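Long-range contacts in probable thiol peroxidase (PDB 3KEB), which probably acts as a peroxidase of the redoxin family, within the thioredoxin clan: residues H48-S58 with Y135-A145; Y27-D35 with S112-Y123. One frame throughout, in Å; residues are numbered along the deposited sequence.

Contact 1. Residues H48-S58 with Y135-A145; sequences HTPKLIVTLLS and YTSPAIILADA
Thr55 and Ala139 form the last of five antiparallel pairs between strands 51-55 and 139-143, and just beyond it the Thr55 hydroxyl takes over the pairing. Its OG1 lies between the backbone N and the carbonyl carbon (chi1 53°), turned to the 135-145 segment, where it donates to Ser137 O over 2.7 Å, in the plane of that carbonyl. The same OG1 lies 3.4 Å from Ala139 CB.

On the face carrying Leu52, Val54, Ile140 and Leu142, packing is close. Ile140 holds CG1 anti to its backbone N (chi1 -175°), which carries that atom toward strand 51-55. Leu52 CD1 comes to 3.6 Å from Ile140 CG1, and Val54 CG2, about a right angle away, lies 3.9 Å from Ile140 CG1. Across the reverse face Ile53 and Ile141 meet less intimately, CB to CB 4.3 Å.

The end near His48 and Ala145 is looser and partly exposed. Pro50 CD stands 4.3 Å from Ala145 CB, and a water bridges Thr49 N and Ala145 O. Lys51 NZ turns back to Thr49 O and is also bonded to Phe46 O. At the buried far end, a second water donates to Leu56 O and Leu57 O and accepts from Thr136 N, joining the two segments where strand pairing has ceased.

In the mixed sheet the order here is 84-89, 51-55, 139-143, 149-154, the last an outermost strand within the chain. Helix 67-77 packs on the face of Leu52 and Val54, touching both through Thr73.

Contact 2. Residues Y27-D35 with S112-Y123; sequences YLPSFMLVD and STLRGRDFHKRY
Phe31 meets Tyr123 with its CG set between its own backbone N and carbonyl carbon (chi1 61°), a torsion that brings the ring edge to the Tyr123 hydroxyl, with Phe31 CD1 3.5 Å from Tyr123 OH. Arg122, in one of its two conformers, bends at chi3 (46°) and carries NH2 to Ser30 O at 2.9 Å; the acceptor lies close to the guanidinium plane, although the donor is tilted out of the carbonyl plane.

Tyr123 is gripped by the loop around Pro29. Its OH donates to Pro29 O over 2.6 Å, in the carbonyl plane on a lone pair, while Pro29 CD makes a CH-pi contact over the ring face, 4.2 Å from the centroid. Together these hold the hydroxyl and one face of the ring against Pro29. At the exposed side a water accepts from Ser30 N and, in that same Arg122 conformer, from NH2.

Deeper in, Leu33 CD2 reaches Ser112 O at 3.5 Å and also packs on Phe119 CB, with Ile88 of strand 84-89 behind them. Val34 and Ser112 form an antiparallel hydrogen-bonded pair, its shorter bond running from Ser112 N to Val34 O at 2.8 Å. Ser112 OG, also hydrogen-bonded to Asp91 O, accepts from Leu114 N, an ST turn by which the chain leaves strand 109-112. Strand 32-35 thus pairs with strand 109-112 toward one edge of the mixed sheet, in a redoxin domain of the thioredoxin clan.

Contacts 1 and 2 lie on one mixed sheet, their centres about 11 Å apart, with strands 84-89 and 109-112 separating strand 51-55 from strand 32-35. Their segments alternate along the chain. They touch directly at two places. His120 NE2 approaches Thr136 CG2 to 3.3 Å, where the chain that follows helix 119-122 leads into strand 139-143, and Leu28 CD1 packs 3.7 Å from Ala143 CB. Both contacts also border the second subunit: Tyr135 OH is hydrogen-bonded to Ser94 OG of that subunit, while Leu114 and Arg115 pack on its Ser133.

Contact 1. Residues H48-S58 with Y135-A145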
loop_
_atom_site.group_PDB
_atom_site.type_symbol
_atom_site.label_atom_id
_atom_site.label_comp_id
_atom_site.label_asym_id
_atom_site.label_seq_id
_atom_site.Cartn_x
_atom_site.Cartn_y
_atom_site.Cartn_z
ATOM N N HIS A 48 -11.963 24.813 3.777
ATOM C CA HIS A 48 -13.144 25.497 3.294
ATOM C C HIS A 48 -13.947 24.694 2.272
ATOM O O HIS A 48 -14.431 25.253 1.279
ATOM C CB HIS A 48 -12.754 26.882 2.754
ATOM C CG HIS A 48 -12.045 27.734 3.775
ATOM N ND1 HIS A 48 -10.675 27.940 3.758
ATOM C CD2 HIS A 48 -12.515 28.414 4.847
ATOM C CE1 HIS A 48 -10.343 28.739 4.759
ATOM N NE2 HIS A 48 -11.440 29.048 5.429
ATOM N N THR A 49 -14.087 23.390 2.493
ATOM C CA THR A 49 -15.003 22.619 1.689
ATOM C C THR A 49 -15.637 21.506 2.480
ATOM O O THR A 49 -14.980 20.884 3.335
ATOM C CB THR A 49 -14.327 22.001 0.393
ATOM O OG1 THR A 49 -15.330 21.319 -0.366
ATOM C CG2 THR A 49 -13.222 21.014 0.743
ATOM N N PRO A 50 -16.914 21.243 2.219
ATOM C CA PRO A 50 -17.478 20.037 2.772
ATOM C C PRO A 50 -16.860 18.870 2.042
ATOM O O PRO A 50 -16.332 19.041 0.951
ATOM C CB PRO A 50 -18.975 20.141 2.480
ATOM C CG PRO A 50 -19.133 21.262 1.501
ATOM C CD PRO A 50 -17.893 22.048 1.457
ATOM N N LYS A 51 -16.911 17.722 2.674
ATOM C CA LYS A 51 -16.330 16.518 2.081
ATOM C C LYS A 51 -16.961 15.250 2.421
ATOM O O LYS A 51 -17.655 15.120 3.412
ATOM C CB LYS A 51 -14.874 16.424 2.403
ATOM C CG LYS A 51 -14.512 16.545 3.821
ATOM C CD LYS A 51 -13.448 17.546 3.756
ATOM C CE LYS A 51 -13.008 18.051 5.019
ATOM N NZ LYS A 51 -12.666 19.580 4.822
ATOM N N LEU A 52 -16.728 14.307 1.527
ATOM C CA LEU A 52 -17.236 12.948 1.621
ATOM C C LEU A 52 -15.970 12.078 1.656
ATOM O O LEU A 52 -15.252 11.955 0.654
ATOM C CB LEU A 52 -18.109 12.628 0.393
ATOM C CG LEU A 52 -18.974 11.392 0.557
ATOM C CD1 LEU A 52 -19.977 11.441 1.795
ATOM C CD2 LEU A 52 -19.789 11.147 -0.732
ATOM N N ILE A 53 -15.643 11.592 2.840
ATOM C CA ILE A 53 -14.487 10.682 3.023
ATOM C C ILE A 53 -14.941 9.225 2.864
ATOM O O ILE A 53 -15.973 8.832 3.382
ATOM C CB ILE A 53 -13.827 10.904 4.379
ATOM C CG1 ILE A 53 -13.256 12.329 4.469
ATOM C CG2 ILE A 53 -12.743 9.841 4.673
ATOM C CD1 ILE A 53 -12.777 12.659 5.771
ATOM N N VAL A 54 -14.217 8.458 2.066
ATOM C CA VAL A 54 -14.525 7.080 1.861
ATOM C C VAL A 54 -13.254 6.296 2.004
ATOM O O VAL A 54 -12.251 6.638 1.357
ATOM C CB VAL A 54 -15.100 6.827 0.422
ATOM C CG1 VAL A 54 -15.231 5.388 0.140
ATOM C CG2 VAL A 54 -16.514 7.492 0.257
ATOM N N THR A 55 -13.311 5.263 2.836
ATOM C CA THR A 55 -12.259 4.269 2.894
ATOM C C THR A 55 -12.715 3.087 2.049
ATOM O O THR A 55 -13.884 2.689 2.072
ATOM C CB THR A 55 -11.980 3.838 4.329
ATOM O OG1 THR A 55 -13.231 3.411 4.959
ATOM C CG2 THR A 55 -11.330 4.985 5.094
ATOM N N LEU A 56 -11.809 2.616 1.200
ATOM C CA LEU A 56 -12.024 1.412 0.370
ATOM C C LEU A 56 -10.968 0.420 0.783
ATOM O O LEU A 56 -9.993 0.777 1.551
ATOM C CB LEU A 56 -11.897 1.739 -1.139
ATOM C CG LEU A 56 -12.722 2.873 -1.782
ATOM C CD1 LEU A 56 -12.215 3.212 -3.179
ATOM C CD2 LEU A 56 -14.174 2.506 -1.802
ATOM N N LEU A 57 -11.209 -0.859 0.491
ATOM C CA LEU A 57 -10.156 -1.849 0.711
ATOM C C LEU A 57 -8.958 -1.515 -0.130
ATOM O O LEU A 57 -7.769 -1.353 0.312
ATOM C CB LEU A 57 -10.632 -3.283 0.459
ATOM C CG LEU A 57 -11.679 -3.839 1.389
ATOM C CD1 LEU A 57 -12.120 -5.270 0.942
ATOM C CD2 LEU A 57 -11.051 -3.848 2.891
ATOM N N SER A 58 -9.190 -1.308 -1.442
ATOM C CA SER A 58 -8.121 -0.926 -2.235
ATOM C C SER A 58 -8.744 -0.470 -3.648
ATOM O O SER A 58 -9.814 -0.898 -3.898
ATOM C CB SER A 58 -7.317 -2.127 -2.663
ATOM O OG SER A 58 -6.492 -1.881 -3.852
ATOM N N TYR A 135 -5.809 -3.776 6.132
ATOM C CA TYR A 135 -6.608 -2.936 5.309
ATOM C C TYR A 135 -7.444 -1.941 6.103
ATOM O O TYR A 135 -7.774 -2.181 7.273
ATOM C CB TYR A 135 -7.562 -3.762 4.387
ATOM C CG TYR A 135 -6.922 -4.419 3.180
ATOM C CD1 TYR A 135 -6.152 -5.570 3.302
ATOM C CD2 TYR A 135 -7.192 -3.954 1.892
ATOM C CE1 TYR A 135 -5.642 -6.189 2.168
ATOM C CE2 TYR A 135 -6.661 -4.549 0.780
ATOM C CZ TYR A 135 -5.888 -5.668 0.924
ATOM O OH TYR A 135 -5.401 -6.243 -0.190
ATOM N N THR A 136 -7.899 -0.884 5.434
ATOM C CA THR A 136 -8.943 -0.018 6.017
ATOM C C THR A 136 -10.325 -0.596 5.633
ATOM O O THR A 136 -10.660 -0.744 4.442
ATOM C CB THR A 136 -8.868 1.421 5.544
ATOM O OG1 THR A 136 -9.084 1.375 4.083
ATOM C CG2 THR A 136 -7.525 2.028 5.769
ATOM N N SER A 137 -11.145 -0.881 6.639
ATOM C CA SER A 137 -12.483 -1.369 6.429
ATOM C C SER A 137 -13.319 -0.295 5.675
ATOM O O SER A 137 -13.129 0.898 5.899
ATOM C CB SER A 137 -13.113 -1.775 7.770
ATOM O OG SER A 137 -14.115 -2.717 7.524
ATOM N N PRO A 138 -14.188 -0.694 4.776
ATOM C CA PRO A 138 -14.898 0.305 3.987
ATOM C C PRO A 138 -15.953 1.121 4.792
ATOM O O PRO A 138 -16.703 0.564 5.595
ATOM C CB PRO A 138 -15.561 -0.520 2.883
ATOM C CG PRO A 138 -15.652 -1.858 3.465
ATOM C CD PRO A 138 -14.365 -2.026 4.190
ATOM N N ALA A 139 -15.902 2.445 4.625
ATOM C CA ALA A 139 -16.702 3.387 5.406
ATOM C C ALA A 139 -16.883 4.695 4.653
ATOM O O ALA A 139 -16.206 4.991 3.632
ATOM C CB ALA A 139 -16.075 3.612 6.812
ATOM N N ILE A 140 -17.908 5.415 5.055
ATOM C CA ILE A 140 -18.193 6.694 4.434
ATOM C C ILE A 140 -18.489 7.665 5.493
ATOM O O ILE A 140 -19.166 7.322 6.462
ATOM C CB ILE A 140 -19.360 6.633 3.403
ATOM C CG1 ILE A 140 -19.526 7.975 2.697
ATOM C CG2 ILE A 140 -20.728 6.193 4.045
ATOM C CD1 ILE A 140 -20.369 7.820 1.339
ATOM N N ILE A 141 -17.992 8.883 5.320
ATOM C CA ILE A 141 -18.245 9.967 6.287
ATOM C C ILE A 141 -18.468 11.272 5.575
ATOM O O ILE A 141 -17.622 11.724 4.816
ATOM C CB ILE A 141 -17.034 10.193 7.211
ATOM C CG1 ILE A 141 -16.649 8.923 7.944
ATOM C CG2 ILE A 141 -17.303 11.346 8.240
ATOM C CD1 ILE A 141 -15.333 9.042 8.729
ATOM N N LEU A 142 -19.639 11.855 5.790
ATOM C CA LEU A 142 -19.988 13.168 5.279
ATOM C C LEU A 142 -19.688 14.185 6.383
ATOM O O LEU A 142 -20.240 14.099 7.504
ATOM C CB LEU A 142 -21.472 13.246 4.942
ATOM C CG LEU A 142 -22.047 14.601 4.573
ATOM C CD1 LEU A 142 -21.474 15.107 3.241
ATOM C CD2 LEU A 142 -23.619 14.535 4.619
ATOM N N ALA A 143 -18.857 15.172 6.029
ATOM C CA ALA A 143 -18.465 16.270 6.960
ATOM C C ALA A 143 -18.624 17.603 6.268
ATOM O O ALA A 143 -18.448 17.717 5.035
ATOM C CB ALA A 143 -17.015 16.107 7.456
ATOM N N ASP A 144 -19.015 18.607 7.033
ATOM C CA ASP A 144 -19.112 19.957 6.490
ATOM C C ASP A 144 -17.751 20.661 6.410
ATOM O O ASP A 144 -16.713 20.073 6.716
ATOM C CB ASP A 144 -20.147 20.766 7.260
ATOM C CG ASP A 144 -19.822 20.947 8.719
ATOM O OD1 ASP A 144 -18.631 20.937 9.098
ATOM O OD2 ASP A 144 -20.815 21.151 9.480
ATOM N N ALA A 145 -17.747 21.937 6.053
ATOM C CA ALA A 145 -16.503 22.641 5.853
ATOM C C ALA A 145 -15.782 22.911 7.182
ATOM O O ALA A 145 -14.562 23.118 7.180
ATOM C CB ALA A 145 -16.735 23.945 5.098
HETATM O O HOH W 1 -12.915 22.676 5.276
HETATM O O HOH W 2 -7.408 -0.171 2.432
#

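Contact 2. Residues Y27-D35 with S112-Y123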
loop_
_atom_site.group_PDB
_atom_site.type_symbol
_atom_site.label_atom_id
_atom_site.label_comp_id
_atom_site.label_asym_id
_atom_site.label_seq_id
_atom_site.Cartn_x
_atom_site.Cartn_y
_atom_site.Cartn_z
ATOM N N TYR A 27 -16.119 16.299 15.489
ATOM C CA TYR A 27 -15.121 16.887 14.596
ATOM C C TYR A 27 -14.232 15.741 14.094
ATOM O O TYR A 27 -13.902 14.831 14.870
ATOM C CB TYR A 27 -14.289 17.948 15.302
ATOM C CG TYR A 27 -14.993 19.279 15.490
ATOM C CD1 TYR A 27 -14.904 20.295 14.522
ATOM C CD2 TYR A 27 -15.735 19.534 16.610
ATOM C CE1 TYR A 27 -15.528 21.527 14.711
ATOM C CE2 TYR A 27 -16.357 20.760 16.788
ATOM C CZ TYR A 27 -16.255 21.743 15.822
ATOM O OH TYR A 27 -16.890 22.953 16.025
ATOM N N LEU A 28 -13.932 15.733 12.795
ATOM C CA LEU A 28 -13.033 14.709 12.231
ATOM C C LEU A 28 -11.721 14.639 12.972
ATOM O O LEU A 28 -11.095 15.704 13.329
ATOM C CB LEU A 28 -12.777 14.931 10.749
ATOM C CG LEU A 28 -13.921 14.826 9.733
ATOM C CD1 LEU A 28 -13.541 15.477 8.437
ATOM C CD2 LEU A 28 -14.365 13.369 9.530
ATOM N N PRO A 29 -11.261 13.405 13.242
ATOM C CA PRO A 29 -9.875 13.275 13.739
ATOM C C PRO A 29 -8.868 13.758 12.720
ATOM O O PRO A 29 -9.084 13.607 11.519
ATOM C CB PRO A 29 -9.709 11.750 13.979
ATOM C CG PRO A 29 -11.091 11.272 14.268
ATOM C CD PRO A 29 -11.942 12.108 13.253
ATOM N N SER A 30 -7.776 14.348 13.209
ATOM C CA SER A 30 -6.725 14.813 12.355
ATOM C C SER A 30 -6.114 13.616 11.669
ATOM O O SER A 30 -6.202 12.484 12.148
ATOM C CB SER A 30 -5.671 15.579 13.143
ATOM O OG SER A 30 -5.053 14.685 14.043
ATOM N N PHE A 31 -5.548 13.842 10.506
ATOM C CA PHE A 31 -4.782 12.799 9.838
ATOM C C PHE A 31 -3.553 13.397 9.160
ATOM O O PHE A 31 -3.529 14.604 8.846
ATOM C CB PHE A 31 -5.675 11.958 8.879
ATOM C CG PHE A 31 -6.339 12.714 7.751
ATOM C CD1 PHE A 31 -7.748 12.792 7.702
ATOM C CD2 PHE A 31 -5.617 13.244 6.682
ATOM C CE1 PHE A 31 -8.381 13.424 6.661
ATOM C CE2 PHE A 31 -6.253 13.931 5.622
ATOM C CZ PHE A 31 -7.629 13.994 5.590
HETATM N N MSE A 32 -2.551 12.550 8.963
HETATM C CA MSE A 32 -1.324 12.866 8.219
HETATM C C MSE A 32 -1.148 11.756 7.200
HETATM O O MSE A 32 -0.630 10.704 7.563
HETATM C CB MSE A 32 -0.115 12.821 9.157
HETATM C CG MSE A 32 -0.110 13.897 10.222
HETATM SE SE MSE A 32 1.413 13.780 11.478
HETATM C CE MSE A 32 1.439 11.842 11.846
ATOM N N LEU A 33 -1.608 11.952 5.968
ATOM C CA LEU A 33 -1.593 10.931 4.946
ATOM C C LEU A 33 -0.692 11.383 3.801
ATOM O O LEU A 33 -0.078 12.440 3.896
ATOM C CB LEU A 33 -3.033 10.665 4.439
ATOM C CG LEU A 33 -3.939 10.111 5.553
ATOM C CD1 LEU A 33 -5.358 10.009 5.055
ATOM C CD2 LEU A 33 -3.428 8.741 6.039
ATOM N N VAL A 34 -0.600 10.569 2.746
ATOM C CA VAL A 34 0.160 10.968 1.578
ATOM C C VAL A 34 -0.670 10.689 0.346
ATOM O O VAL A 34 -1.300 9.666 0.205
ATOM C CB VAL A 34 1.552 10.299 1.531
ATOM C CG1 VAL A 34 1.421 8.854 1.725
ATOM C CG2 VAL A 34 2.272 10.614 0.222
ATOM N N ASP A 35 -0.736 11.651 -0.544
ATOM C CA ASP A 35 -1.573 11.518 -1.736
ATOM C C ASP A 35 -0.869 10.825 -2.886
ATOM O O ASP A 35 0.286 10.451 -2.790
ATOM C CB ASP A 35 -2.131 12.884 -2.157
ATOM C CG ASP A 35 -1.101 13.826 -2.763
ATOM O OD1 ASP A 35 -0.003 13.451 -3.283
ATOM O OD2 ASP A 35 -1.443 15.066 -2.768
ATOM N N SER A 112 -3.106 7.629 0.740
ATOM C CA SER A 112 -2.549 6.394 1.201
ATOM C C SER A 112 -2.214 6.511 2.680
ATOM O O SER A 112 -1.754 7.579 3.165
ATOM C CB SER A 112 -1.264 6.113 0.452
ATOM O OG SER A 112 -0.550 5.071 1.064
ATOM N N THR A 113 -2.422 5.417 3.387
ATOM C CA THR A 113 -2.088 5.363 4.796
ATOM C C THR A 113 -0.656 4.931 5.046
ATOM O O THR A 113 -0.265 4.683 6.217
ATOM C CB THR A 113 -3.000 4.425 5.549
ATOM O OG1 THR A 113 -2.876 3.104 5.036
ATOM C CG2 THR A 113 -4.488 4.868 5.404
ATOM N N LEU A 114 0.169 4.845 4.008
ATOM C CA LEU A 114 1.532 4.347 4.300
ATOM C C LEU A 114 2.329 5.275 5.248
ATOM O O LEU A 114 3.084 4.783 6.022
ATOM C CB LEU A 114 2.321 3.960 3.036
ATOM C CG LEU A 114 3.276 4.971 2.512
ATOM C CD1 LEU A 114 4.112 4.505 1.311
ATOM C CD2 LEU A 114 2.392 6.150 2.168
ATOM N N ARG A 115 2.141 6.590 5.222
ATOM C CA ARG A 115 3.003 7.463 6.043
ATOM C C ARG A 115 2.676 7.267 7.526
ATOM O O ARG A 115 3.535 7.482 8.396
ATOM C CB ARG A 115 2.937 8.932 5.567
ATOM C CG ARG A 115 3.393 10.000 6.552
ATOM C CD ARG A 115 4.844 9.871 6.886
ATOM N NE ARG A 115 5.070 10.276 8.266
ATOM C CZ ARG A 115 5.303 11.518 8.664
ATOM N NH1 ARG A 115 5.380 12.514 7.791
ATOM N NH2 ARG A 115 5.478 11.757 9.957
ATOM N N GLY A 116 1.478 6.804 7.833
ATOM C CA GLY A 116 1.171 6.426 9.201
ATOM C C GLY A 116 -0.083 5.584 9.265
ATOM O O GLY A 116 -1.189 6.098 9.147
ATOM N N ARG A 117 0.104 4.284 9.481
ATOM C CA ARG A 117 -1.025 3.371 9.467
ATOM C C ARG A 117 -1.961 3.557 10.693
ATOM O O ARG A 117 -3.065 3.048 10.674
ATOM C CB ARG A 117 -0.529 1.935 9.364
ATOM C CG ARG A 117 0.398 1.644 8.127
ATOM C CD ARG A 117 -0.351 1.588 6.750
ATOM N NE ARG A 117 0.458 0.867 5.751
ATOM C CZ ARG A 117 0.396 1.001 4.419
ATOM N NH1 ARG A 117 1.177 0.244 3.654
ATOM N NH2 ARG A 117 -0.456 1.862 3.846
ATOM N N ASP A 118 -1.517 4.273 11.746
ATOM C CA ASP A 118 -2.370 4.610 12.909
ATOM C C ASP A 118 -3.656 5.466 12.590
ATOM O O ASP A 118 -4.583 5.621 13.427
ATOM C CB ASP A 118 -1.540 5.354 13.911
ATOM C CG ASP A 118 -1.417 6.786 13.554
ATOM O OD1 ASP A 118 -0.940 7.088 12.427
ATOM O OD2 ASP A 118 -1.843 7.611 14.394
ATOM N N PHE A 119 -3.727 5.990 11.379
ATOM C CA PHE A 119 -4.978 6.473 10.835
ATOM C C PHE A 119 -6.084 5.422 11.071
ATOM O O PHE A 119 -7.187 5.753 11.496
ATOM C CB PHE A 119 -4.851 6.647 9.320
ATOM C CG PHE A 119 -6.154 6.880 8.646
ATOM C CD1 PHE A 119 -6.714 8.154 8.620
ATOM C CD2 PHE A 119 -6.849 5.845 8.076
ATOM C CE1 PHE A 119 -7.923 8.363 8.042
ATOM C CE2 PHE A 119 -8.046 6.050 7.524
ATOM C CZ PHE A 119 -8.597 7.334 7.493
ATOM N N HIS A 120 -5.794 4.163 10.761
ATOM C CA HIS A 120 -6.836 3.126 10.841
ATOM C C HIS A 120 -7.513 3.054 12.220
ATOM O O HIS A 120 -8.716 3.045 12.325
ATOM C CB HIS A 120 -6.290 1.731 10.519
ATOM C CG HIS A 120 -5.665 1.545 9.168
ATOM N ND1 HIS A 120 -4.743 2.401 8.606
ATOM C CD2 HIS A 120 -5.731 0.478 8.329
ATOM C CE1 HIS A 120 -4.369 1.925 7.427
ATOM N NE2 HIS A 120 -4.934 0.744 7.258
ATOM N N LYS A 121 -6.751 3.014 13.302
ATOM C CA LYS A 121 -7.398 2.893 14.574
ATOM C C LYS A 121 -8.136 4.184 14.907
ATOM O O LYS A 121 -9.255 4.150 15.430
ATOM C CB LYS A 121 -6.387 2.535 15.647
ATOM C CG LYS A 121 -7.042 2.233 16.988
ATOM C CD LYS A 121 -6.209 1.198 17.787
ATOM C CE LYS A 121 -6.909 0.854 19.101
ATOM N NZ LYS A 121 -6.024 0.061 20.021
ATOM N N ARG A 122 -7.531 5.331 14.570
ATOM C CA ARG A 122 -8.062 6.639 14.908
ATOM C C ARG A 122 -9.398 6.911 14.216
ATOM O O ARG A 122 -10.168 7.711 14.698
ATOM C CB ARG A 122 -7.031 7.767 14.567
ATOM C CG ARG A 122 -5.784 7.839 15.540
ATOM C CD ARG A 122 -4.623 8.861 15.145
ATOM N NE ARG A 122 -5.068 10.194 14.736
ATOM C CZ ARG A 122 -5.581 11.132 15.539
ATOM N NH1 ARG A 122 -5.709 10.935 16.852
ATOM N NH2 ARG A 122 -5.948 12.290 15.026
ATOM N N TYR A 123 -9.635 6.273 13.048
ATOM C CA TYR A 123 -10.882 6.421 12.273
ATOM C C TYR A 123 -11.804 5.192 12.415
ATOM O O TYR A 123 -12.852 5.137 11.791
ATOM C CB TYR A 123 -10.597 6.693 10.798
ATOM C CG TYR A 123 -10.563 8.192 10.498
ATOM C CD1 TYR A 123 -9.533 8.971 10.938
ATOM C CD2 TYR A 123 -11.608 8.815 9.809
ATOM C CE1 TYR A 123 -9.496 10.332 10.723
ATOM C CE2 TYR A 123 -11.560 10.189 9.543
ATOM C CZ TYR A 123 -10.520 10.941 10.012
ATOM O OH TYR A 123 -10.469 12.302 9.790
HETATM O O HOH W 3 -7.495 14.475 16.259
#